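MRNA export factor MEX67 (Candida albicans, PDB 1Q40) probably carries mRNA out of the nucleus as an export factor, its NTF2-like domain pairing with a second protein chain. Local coordinates at residues 71-76 against 142-147; 81-84 against 88-91. All coordinates share one frame; numbering follows the deposited sequence.

Both contacts involve the long connection between strand 44-49 and helix 86-91 of the NTF2-like domain. Contact 1 fastens residues 71-76, in the second half of this connection, to the end of strand 134-146; its centre lies about 10 Å from the centre of the chain. Contact 2 folds residues 81-84, just ahead of the helix, onto residues 88-91, and its centre lies about 18 Å from the chain centre. In sequence, contact 2 falls wholly between the two segments of contact 1. Their centres lie about 19 Å apart and their nearest atoms about 6 Å, so they do not touch. Contact 1 is buried within its own chain, whereas Arg89 of contact 2 also reaches the partner protein.

Contact 1. Residues 71-76 against 142-147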
ATOM      1  N   GLY B  71     -14.168 -13.418   6.298  1.00 23.29           N
ATOM      2  CA  GLY B  71     -13.968 -14.659   7.042  1.00 23.82           C
ATOM      3  C   GLY B  71     -12.830 -15.594   6.650  1.00 23.85           C
ATOM      4  O   GLY B  71     -12.193 -16.171   7.519  1.00 24.28           O
ATOM      5  N   TYR B  72     -12.557 -15.754   5.357  1.00 23.85           N
ATOM      6  CA  TYR B  72     -11.447 -16.617   4.916  1.00 24.59           C
ATOM      7  C   TYR B  72     -10.051 -16.009   5.133  1.00 24.35           C
ATOM      8  O   TYR B  72      -9.054 -16.727   5.146  1.00 25.76           O
ATOM      9  CB  TYR B  72     -11.605 -16.980   3.435  1.00 25.46           C
ATOM     10  CG  TYR B  72     -12.586 -18.109   3.167  1.00 26.61           C
ATOM     11  CD1 TYR B  72     -13.614 -17.964   2.241  1.00 27.16           C
ATOM     12  CD2 TYR B  72     -12.482 -19.317   3.848  1.00 28.84           C
ATOM     13  CE1 TYR B  72     -14.525 -19.000   2.004  1.00 28.81           C
ATOM     14  CE2 TYR B  72     -13.382 -20.353   3.624  1.00 29.68           C
ATOM     15  CZ  TYR B  72     -14.394 -20.192   2.696  1.00 30.04           C
ATOM     16  OH  TYR B  72     -15.261 -21.232   2.481  1.00 31.67           O
ATOM     17  N   TYR B  73     -10.000 -14.692   5.309  1.00 23.70           N
ATOM     18  CA  TYR B  73      -8.765 -13.919   5.348  1.00 23.34           C
ATOM     19  C   TYR B  73      -8.309 -13.480   6.742  1.00 23.93           C
ATOM     20  O   TYR B  73      -7.114 -13.231   6.961  1.00 23.95           O
ATOM     21  CB  TYR B  73      -8.973 -12.655   4.533  1.00 22.74           C
ATOM     22  CG  TYR B  73      -9.270 -12.892   3.074  1.00 21.25           C
ATOM     23  CD1 TYR B  73      -8.238 -12.973   2.150  1.00 21.45           C
ATOM     24  CD2 TYR B  73     -10.569 -13.030   2.618  1.00 21.39           C
ATOM     25  CE1 TYR B  73      -8.484 -13.193   0.805  1.00 20.91           C
ATOM     26  CE2 TYR B  73     -10.839 -13.242   1.246  1.00 20.53           C
ATOM     27  CZ  TYR B  73      -9.791 -13.306   0.352  1.00 22.10           C
ATOM     28  OH  TYR B  73      -9.999 -13.519  -0.995  1.00 20.94           O
ATOM     29  N   LEU B  74      -9.246 -13.375   7.677  1.00 24.37           N
ATOM     30  CA  LEU B  74      -8.982 -12.690   8.939  1.00 25.40           C
ATOM     31  C   LEU B  74      -7.969 -13.384   9.830  1.00 26.61           C
ATOM     32  O   LEU B  74      -7.156 -12.715  10.466  1.00 26.33           O
ATOM     33  CB  LEU B  74     -10.273 -12.484   9.735  1.00 26.01           C
ATOM     34  CG  LEU B  74     -11.258 -11.476   9.178  1.00 25.51           C
ATOM     35  CD1 LEU B  74     -12.536 -11.550   9.986  1.00 27.41           C
ATOM     36  CD2 LEU B  74     -10.688 -10.088   9.225  1.00 26.30           C
ATOM     37  N   ASN B  75      -8.016 -14.707   9.914  1.00 27.62           N
ATOM     38  CA  ASN B  75      -7.100 -15.402  10.830  1.00 29.02           C
ATOM     39  C   ASN B  75      -5.643 -15.276  10.398  1.00 28.25           C
ATOM     40  O   ASN B  75      -4.740 -15.248  11.231  1.00 28.69           O
ATOM     41  CB  ASN B  75      -7.455 -16.877  10.987  1.00 29.73           C
ATOM     42  CG  ASN B  75      -6.667 -17.534  12.104  1.00 34.45           C
ATOM     43  OD1 ASN B  75      -6.639 -17.037  13.235  1.00 39.64           O
ATOM     44  ND2 ASN B  75      -6.000 -18.635  11.790  1.00 39.05           N
ATOM     45  N   ASN B  76      -5.426 -15.186   9.090  1.00 27.11           N
ATOM     46  CA  ASN B  76      -4.088 -15.067   8.543  1.00 26.68           C
ATOM     47  C   ASN B  76      -3.635 -13.639   8.229  1.00 25.39           C
ATOM     48  O   ASN B  76      -2.515 -13.448   7.754  1.00 26.02           O
ATOM     49  CB  ASN B  76      -3.982 -15.936   7.295  1.00 26.73           C
ATOM     50  CG  ASN B  76      -4.027 -17.424   7.623  1.00 29.15           C
ATOM     51  OD1 ASN B  76      -3.722 -17.829   8.748  1.00 31.65           O
ATOM     52  ND2 ASN B  76      -4.424 -18.237   6.653  1.00 30.56           N
ATOM     53  N   PHE B 142     -10.579  -8.829  -8.046  1.00 29.07           N
ATOM     54  CA  PHE B 142     -10.773 -10.203  -8.509  1.00 29.30           C
ATOM     55  C   PHE B 142     -12.133 -10.754  -8.092  1.00 29.86           C
ATOM     56  O   PHE B 142     -12.802 -10.200  -7.213  1.00 28.84           O
ATOM     57  CB  PHE B 142      -9.635 -11.138  -8.042  1.00 28.90           C
ATOM     58  CG  PHE B 142      -9.440 -11.200  -6.535  1.00 26.91           C
ATOM     59  CD1 PHE B 142     -10.307 -11.928  -5.722  1.00 27.11           C
ATOM     60  CD2 PHE B 142      -8.378 -10.555  -5.941  1.00 26.36           C
ATOM     61  CE1 PHE B 142     -10.122 -11.982  -4.328  1.00 25.00           C
ATOM     62  CE2 PHE B 142      -8.188 -10.607  -4.548  1.00 24.06           C
ATOM     63  CZ  PHE B 142      -9.054 -11.324  -3.756  1.00 23.87           C
ATOM     64  N   ASP B 143     -12.548 -11.826  -8.763  1.00 31.02           N
ATOM     65  CA  ASP B 143     -13.688 -12.629  -8.355  1.00 31.95           C
ATOM     66  C   ASP B 143     -13.171 -13.818  -7.566  1.00 31.20           C
ATOM     67  O   ASP B 143     -12.105 -14.345  -7.860  1.00 31.44           O
ATOM     68  CB  ASP B 143     -14.443 -13.149  -9.572  1.00 33.80           C
ATOM     69  CG  ASP B 143     -15.118 -12.053 -10.337  1.00 37.79           C
ATOM     70  OD1 ASP B 143     -16.250 -11.692  -9.952  1.00 42.47           O
ATOM     71  OD2 ASP B 143     -14.598 -11.485 -11.326  1.00 43.78           O
ATOM     72  N   GLU B 144     -13.919 -14.230  -6.555  1.00 30.78           N
ATOM     73  CA  GLU B 144     -13.632 -15.474  -5.864  1.00 30.74           C
ATOM     74  C   GLU B 144     -14.516 -16.531  -6.490  1.00 31.76           C
ATOM     75  O   GLU B 144     -15.728 -16.368  -6.528  1.00 32.46           O
ATOM     76  CB  GLU B 144     -13.908 -15.339  -4.374  1.00 29.83           C
ATOM     77  CG  GLU B 144     -12.953 -14.384  -3.684  1.00 29.13           C
ATOM     78  CD  GLU B 144     -13.323 -14.120  -2.234  1.00 28.93           C
ATOM     79  OE1 GLU B 144     -14.402 -14.571  -1.802  1.00 29.38           O
ATOM     80  OE2 GLU B 144     -12.542 -13.442  -1.526  1.00 27.02           O
ATOM     81  N   VAL B 145     -13.906 -17.599  -6.999  1.00 32.80           N
ATOM     82  CA  VAL B 145     -14.629 -18.660  -7.710  1.00 33.54           C
ATOM     83  C   VAL B 145     -14.822 -19.941  -6.890  1.00 33.21           C
ATOM     84  O   VAL B 145     -15.648 -20.780  -7.235  1.00 33.52           O
ATOM     85  CB  VAL B 145     -13.951 -19.003  -9.053  1.00 34.72           C
ATOM     86  CG1 VAL B 145     -13.955 -17.789  -9.977  1.00 35.95           C
ATOM     87  CG2 VAL B 145     -12.525 -19.510  -8.857  1.00 35.92           C
ATOM     88  N   ALA B 146     -14.057 -20.095  -5.814  1.00 32.13           N
ATOM     89  CA  ALA B 146     -14.187 -21.253  -4.945  1.00 31.86           C
ATOM     90  C   ALA B 146     -13.506 -21.018  -3.605  1.00 30.86           C
ATOM     91  O   ALA B 146     -12.624 -20.159  -3.483  1.00 30.10           O
ATOM     92  CB  ALA B 146     -13.611 -22.526  -5.624  1.00 32.91           C
ATOM     93  N   GLN B 147     -13.943 -21.785  -2.604  1.00 30.70           N
ATOM     94  CA  GLN B 147     -13.344 -21.778  -1.267  1.00 30.41           C
ATOM     95  C   GLN B 147     -11.866 -22.124  -1.413  1.00 30.07           C
ATOM     96  O   GLN B 147     -11.480 -22.742  -2.403  1.00 30.45           O
ATOM     97  CB  GLN B 147     -14.060 -22.800  -0.350  1.00 30.67           C
ATOM     98  CG  GLN B 147     -13.825 -24.267  -0.722  1.00 32.59           C
ATOM     99  CD  GLN B 147     -14.706 -25.275   0.045  1.00 35.69           C
ATOM    100  OE1 GLN B 147     -15.863 -24.994   0.365  1.00 37.80           O
ATOM    101  NE2 GLN B 147     -14.153 -26.459   0.312  1.00 35.95           N
TER
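Tyr72 and Gln147 bring the two backbones nearest each other, yet their CA atoms remain 8.3 Å apart, so side chains alone span the interval between the 71-76 loop and the end of strand 134-146. Tyr73 carries the polar link. Its hydroxyl donates a short hydrogen bond, 2.6 Å from Tyr73 OH to Glu144 OE2. The two side chains arrive from opposite directions, and the carboxylate oxygen sits at the edge of the tyrosine ring, in its plane, with Tyr73 CE2 3.3 Å from Glu144 OE2. Ring and carboxylate are turned only 27° from each other. The oxygen is met on its anti side, 33° out of the carboxylate plane. Beyond CG the glutamate runs extended (chi2 173°), which carries its acid group from the strand across to the phenol. Phe142, two residues earlier on the same strand, offers a ring edge to the hydroxyl, its CZ 3.7 Å from Tyr73 OH. Tyr72 makes a plain van der Waals contact: its OH lies 3.5 Å from Gln147 CB, while the amide end leads away and Gln147 NE2 hydrogen-bonds to Tyr167 O. Met47 and Val49 of strand 44-49, Pro108 and Lys181 also pack against Tyr73. Glu144 has further partners, since Lys181 forms a salt bridge to OE2 and Ser179 N hydrogen-bonds to OE1. Both carboxylate oxygens of this buried acid are therefore engaged, and OE2 is shared between a phenol and an ammonium group. The lysine probably favours the ionised carboxylate, and a charged acceptor is consistent with the short bond from the phenol that ties the loop to the sheet.

Contact 2. Residues 81-84 against 88-91; sequences TRVS and ARMA
Val83 and Ala88 meet methyl to methyl: Val83 CG1 lies 3.4 Å from Ala88 CB, tighter than usual van der Waals packing. The valine sends this branch anti to its own backbone nitrogen, toward the helix, where the same methyl also touches the Arg89 side chain, 3.9 Å from Val83 CG1 to Arg89 CG. Arg89 supplies the polar part. Its chain is bent at CG-CD (chi3 80°), a turn that folds the guanidinium back over the loop. On the way, CD passes near two carbonyls, with Arg89 CD 3.6 Å from Val83 O and only slightly farther from Ser84 O. Arg89 NH1 then donates to Val83 O at 2.8 Å. The acceptor sits at the guanidinium edge, slightly tilted from its plane; the donor nitrogen lies nearly in line with the carbonyl bond (166°), while the N-H itself is bent (143°). NH1 has a second hydrogen bond to Leu80 O, so this one nitrogen serves two loop carbonyls, Leu80 O only weakly. The other terminal nitrogen, NH2, hydrogen-bonds to a polar and an aromatic side chain of the partner protein, which should help to fix the rotation of the guanidinium. Ser85 OG takes a hydrogen bond from Ala88 N at the start of the helix. In this part of the NTF2-like domain a short helix packs against the loop that precedes it, with an arginine side chain bonding back to a loop carbonyl and on to the other protein at the interface between the two.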
ATOM      1  N   THR B  81      -1.232  -3.173  12.539  1.00 23.35           N
ATOM      2  CA  THR B  81      -1.879  -2.246  13.492  1.00 24.73           C
ATOM      3  C   THR B  81      -2.870  -2.960  14.408  1.00 25.65           C
ATOM      4  O   THR B  81      -3.321  -2.380  15.388  1.00 26.96           O
ATOM      5  CB  THR B  81      -2.656  -1.110  12.790  1.00 24.35           C
ATOM      6  OG1 THR B  81      -3.784  -1.657  12.082  1.00 23.80           O
ATOM      7  CG2 THR B  81      -1.805  -0.399  11.742  1.00 24.63           C
ATOM      8  N   ARG B  82      -3.231  -4.192  14.063  1.00 26.36           N
ATOM      9  CA  ARG B  82      -4.302  -4.934  14.740  1.00 27.34           C
ATOM     10  C   ARG B  82      -3.831  -6.205  15.468  1.00 29.30           C
ATOM     11  O   ARG B  82      -4.608  -6.829  16.201  1.00 28.60           O
ATOM     12  CB  ARG B  82      -5.370  -5.311  13.718  1.00 25.76           C
ATOM     13  CG  ARG B  82      -6.065  -4.116  13.067  1.00 25.02           C
ATOM     14  CD  ARG B  82      -7.070  -3.430  13.966  1.00 25.57           C
ATOM     15  NE  ARG B  82      -7.677  -2.248  13.357  1.00 25.07           N
ATOM     16  CZ  ARG B  82      -8.620  -1.521  13.949  1.00 24.92           C
ATOM     17  NH1 ARG B  82      -9.088  -1.870  15.133  1.00 25.47           N
ATOM     18  NH2 ARG B  82      -9.106  -0.445  13.353  1.00 25.92           N
ATOM     19  N   VAL B  83      -2.569  -6.570  15.237  1.00 31.56           N
ATOM     20  CA  VAL B  83      -1.917  -7.740  15.830  1.00 34.48           C
ATOM     21  C   VAL B  83      -0.752  -7.216  16.676  1.00 36.31           C
ATOM     22  O   VAL B  83       0.185  -6.634  16.125  1.00 36.57           O
ATOM     23  CB  VAL B  83      -1.339  -8.668  14.718  1.00 34.06           C
ATOM     24  CG1 VAL B  83      -0.894 -10.005  15.283  1.00 36.20           C
ATOM     25  CG2 VAL B  83      -2.352  -8.898  13.617  1.00 35.50           C
ATOM     26  N   SER B  84      -0.793  -7.414  17.987  1.00 38.70           N
ATOM     27  CA  SER B  84       0.225  -6.831  18.880  1.00 40.67           C
ATOM     28  C   SER B  84       1.235  -7.830  19.465  1.00 41.63           C
ATOM     29  O   SER B  84       2.393  -7.459  19.704  1.00 42.62           O
ATOM     30  CB  SER B  84      -0.450  -6.020  20.003  1.00 41.25           C
ATOM     31  OG  SER B  84      -0.484  -6.724  21.232  1.00 44.91           O
ATOM     32  N   ALA B  88       1.961 -13.863  17.358  1.00 38.45           N
ATOM     33  CA  ALA B  88       0.998 -13.759  16.268  1.00 36.73           C
ATOM     34  C   ALA B  88       1.599 -13.021  15.067  1.00 35.28           C
ATOM     35  O   ALA B  88       1.341 -13.384  13.923  1.00 34.83           O
ATOM     36  CB  ALA B  88      -0.270 -13.061  16.749  1.00 36.41           C
ATOM     37  N   ARG B  89       2.400 -11.994  15.331  1.00 34.50           N
ATOM     38  CA  ARG B  89       3.047 -11.223  14.261  1.00 34.07           C
ATOM     39  C   ARG B  89       3.957 -12.103  13.404  1.00 34.26           C
ATOM     40  O   ARG B  89       3.943 -12.011  12.178  1.00 33.78           O
ATOM     41  CB  ARG B  89       3.818 -10.033  14.841  1.00 34.03           C
ATOM     42  CG  ARG B  89       2.893  -8.951  15.392  1.00 33.23           C
ATOM     43  CD  ARG B  89       3.579  -7.922  16.255  1.00 33.04           C
ATOM     44  NE  ARG B  89       4.273  -6.897  15.470  1.00 32.68           N
ATOM     45  CZ  ARG B  89       3.790  -5.688  15.174  1.00 31.55           C
ATOM     46  NH1 ARG B  89       2.563  -5.329  15.519  1.00 29.64           N
ATOM     47  NH2 ARG B  89       4.537  -4.841  14.477  1.00 31.95           N
HETATM   48  N   MSE B  90       4.701 -13.003  14.038  1.00 34.97           N
HETATM   49  CA  MSE B  90       5.620 -13.858  13.298  1.00 36.00           C
HETATM   50  C   MSE B  90       4.926 -15.093  12.713  1.00 35.43           C
HETATM   51  O   MSE B  90       5.340 -15.584  11.672  1.00 35.59           O
HETATM   52  CB  MSE B  90       6.814 -14.231  14.169  1.00 37.76           C
HETATM   53  CG  MSE B  90       7.672 -13.013  14.609  1.00 40.42           C
HETATM   54 SE   MSE B  90       7.980 -11.593  13.275  0.50 43.94          SE
HETATM   55  CE  MSE B  90       9.246 -12.531  12.158  1.00 44.16           C
ATOM     56  N   ALA B  91       3.847 -15.569  13.344  1.00 34.62           N
ATOM     57  CA  ALA B  91       3.084 -16.693  12.802  1.00 33.85           C
ATOM     58  C   ALA B  91       2.374 -16.355  11.484  1.00 32.07           C
ATOM     59  O   ALA B  91       2.111 -17.254  10.698  1.00 32.18           O
ATOM     60  CB  ALA B  91       2.075 -17.212  13.825  1.00 34.17           C
TER